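Local coordinates for programmed Cell Death Protein 5 Homolog (PDB 6VMT), which probably binds DNA, as a Leishmania major member of the PDCD5 family, at residues E37-A42 against H69-V74. Sequence-based numbering, arbitrary orientation.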
loop_
_atom_site.group_PDB
_atom_site.type_symbol
_atom_site.label_atom_id
_atom_site.label_comp_id
_atom_site.label_asym_id
_atom_site.label_seq_id
_atom_site.Cartn_x
_atom_site.Cartn_y
_atom_site.Cartn_z
ATOM N N GLU A 37 -1.983 3.917 5.822
ATOM C CA GLU A 37 -3.456 3.992 5.980
ATOM C C GLU A 37 -3.822 5.467 6.039
ATOM O O GLU A 37 -4.877 5.833 5.484
ATOM C CB GLU A 37 -3.961 3.198 7.186
ATOM C CG GLU A 37 -4.133 1.708 6.896
ATOM C CD GLU A 37 -5.186 1.321 5.858
ATOM O OE1 GLU A 37 -4.899 1.376 4.637
ATOM O OE2 GLU A 37 -6.299 0.939 6.271
ATOM N N ASN A 38 -2.950 6.281 6.632
ATOM C CA ASN A 38 -3.184 7.736 6.779
ATOM C C ASN A 38 -3.030 8.400 5.416
ATOM O O ASN A 38 -3.839 9.249 5.061
ATOM C CB ASN A 38 -2.221 8.382 7.774
ATOM C CG ASN A 38 -2.538 8.054 9.215
ATOM O OD1 ASN A 38 -3.530 7.388 9.513
ATOM N ND2 ASN A 38 -1.677 8.501 10.108
ATOM N N MET A 39 -1.978 8.052 4.699
ATOM C CA MET A 39 -1.680 8.650 3.383
ATOM C C MET A 39 -2.898 8.440 2.475
ATOM O O MET A 39 -3.329 9.401 1.865
ATOM C CB MET A 39 -0.411 8.015 2.823
ATOM C CG MET A 39 0.849 8.552 3.431
ATOM S SD MET A 39 2.272 7.970 2.462
ATOM C CE MET A 39 3.749 8.445 3.368
ATOM N N LEU A 40 -3.522 7.269 2.488
ATOM C CA LEU A 40 -4.731 6.973 1.669
ATOM C C LEU A 40 -5.966 7.662 2.214
ATOM O O LEU A 40 -6.805 8.001 1.396
ATOM C CB LEU A 40 -5.004 5.471 1.630
ATOM C CG LEU A 40 -3.999 4.636 0.852
ATOM C CD1 LEU A 40 -4.348 3.169 0.971
ATOM C CD2 LEU A 40 -3.970 5.050 -0.610
ATOM N N ARG A 41 -6.135 7.795 3.527
ATOM C CA ARG A 41 -7.316 8.516 4.094
ATOM C C ARG A 41 -7.340 9.929 3.506
ATOM O O ARG A 41 -8.416 10.377 3.123
ATOM C CB ARG A 41 -7.279 8.631 5.621
ATOM C CG ARG A 41 -7.775 7.410 6.384
ATOM C CD ARG A 41 -7.194 7.318 7.795
ATOM N NE ARG A 41 -8.100 6.652 8.722
ATOM C CZ ARG A 41 -9.200 7.205 9.242
ATOM N NH1 ARG A 41 -9.544 8.449 8.933
ATOM N NH2 ARG A 41 -9.959 6.505 10.069
ATOM N N ALA A 42 -6.169 10.567 3.399
ATOM C CA ALA A 42 -5.970 11.984 3.015
ATOM C C ALA A 42 -6.085 12.185 1.503
ATOM O O ALA A 42 -6.499 13.299 1.085
ATOM C CB ALA A 42 -4.610 12.426 3.473
ATOM N N HIS A 69 0.567 3.694 -6.860
ATOM C CA HIS A 69 0.598 4.735 -7.908
ATOM C C HIS A 69 0.025 6.023 -7.332
ATOM O O HIS A 69 0.648 7.065 -7.526
ATOM C CB HIS A 69 -0.193 4.319 -9.143
ATOM C CG HIS A 69 -0.225 5.386 -10.184
ATOM N ND1 HIS A 69 0.871 5.671 -10.995
ATOM C CD2 HIS A 69 -1.184 6.265 -10.516
ATOM C CE1 HIS A 69 0.568 6.664 -11.799
ATOM N NE2 HIS A 69 -0.690 7.043 -11.516
ATOM N N ILE A 70 -1.140 5.953 -6.693
ATOM C CA ILE A 70 -1.823 7.160 -6.143
ATOM C C ILE A 70 -0.853 7.853 -5.196
ATOM O O ILE A 70 -0.703 9.048 -5.279
ATOM C CB ILE A 70 -3.102 6.777 -5.408
ATOM C CG1 ILE A 70 -4.201 6.355 -6.375
ATOM C CG2 ILE A 70 -3.534 7.906 -4.497
ATOM C CD1 ILE A 70 -5.331 5.638 -5.720
ATOM N N ILE A 71 -0.193 7.098 -4.338
ATOM C CA ILE A 71 0.714 7.691 -3.331
ATOM C C ILE A 71 1.879 8.360 -4.046
ATOM O O ILE A 71 2.110 9.541 -3.777
ATOM C CB ILE A 71 1.193 6.614 -2.373
ATOM C CG1 ILE A 71 0.027 6.104 -1.544
ATOM C CG2 ILE A 71 2.325 7.148 -1.522
ATOM C CD1 ILE A 71 0.412 4.987 -0.633
ATOM N N GLN A 72 2.629 7.641 -4.879
ATOM C CA GLN A 72 3.803 8.258 -5.559
ATOM C C GLN A 72 3.307 9.495 -6.306
ATOM O O GLN A 72 3.983 10.508 -6.245
ATOM C CB GLN A 72 4.600 7.271 -6.433
ATOM C CG GLN A 72 3.935 6.841 -7.736
ATOM C CD GLN A 72 4.133 7.734 -8.950
ATOM O OE1 GLN A 72 5.155 8.394 -9.120
ATOM N NE2 GLN A 72 3.151 7.740 -9.841
ATOM N N ALA A 73 2.115 9.441 -6.906
ATOM C CA ALA A 73 1.568 10.472 -7.814
ATOM C C ALA A 73 1.175 11.736 -7.056
ATOM O O ALA A 73 1.501 12.826 -7.507
ATOM C CB ALA A 73 0.368 9.900 -8.487
ATOM N N VAL A 74 0.378 11.590 -6.006
ATOM C CA VAL A 74 -0.055 12.712 -5.131
ATOM C C VAL A 74 1.201 13.308 -4.448
ATOM O O VAL A 74 1.487 14.530 -4.583
ATOM C CB VAL A 74 -1.105 12.202 -4.136
ATOM C CG1 VAL A 74 -1.581 13.292 -3.212
ATOM C CG2 VAL A 74 -2.302 11.598 -4.840
#
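Ile71 meets Met39 and Leu40 through separate branches, and both meetings are apolar. Its CG2 methyl lies 4.1 Å from Met39 SD; chi1 of -67° places that methyl anti to the backbone N of Ile71, while CG1 takes the position beside the N. Met39 runs extended beyond CG, and its chain crosses that of Ile71 at about a right angle, with the thioether sulfur and this methyl as the nearest atoms of the pair. The second branch serves Leu40: CG1 of Ile71 is 4.2 Å from Leu40 CD2, a methyl that reaches closer to the opposing helix than the start of its side chain would suggest.

No hydrogen bond links the segments, and only 158 Å² is buried, summed over both sides. The backbones come nearest at Met39 and Ile71, whose CA atoms are 7.2 Å apart, so the closest backbone approach coincides with a side-chain contact. A salt bridge from Glu37 OE2 to Lys53 NZ, on helix 46-75, ties the same two helices away from this patch.

Ile70, next to Ile71, touches Leu91 of helix 85-103. The arrangement is a small helix-helix interface, joining the C-terminal end of the long helix 12-43 to helix 46-75 within the all-helical PDCD5 fold.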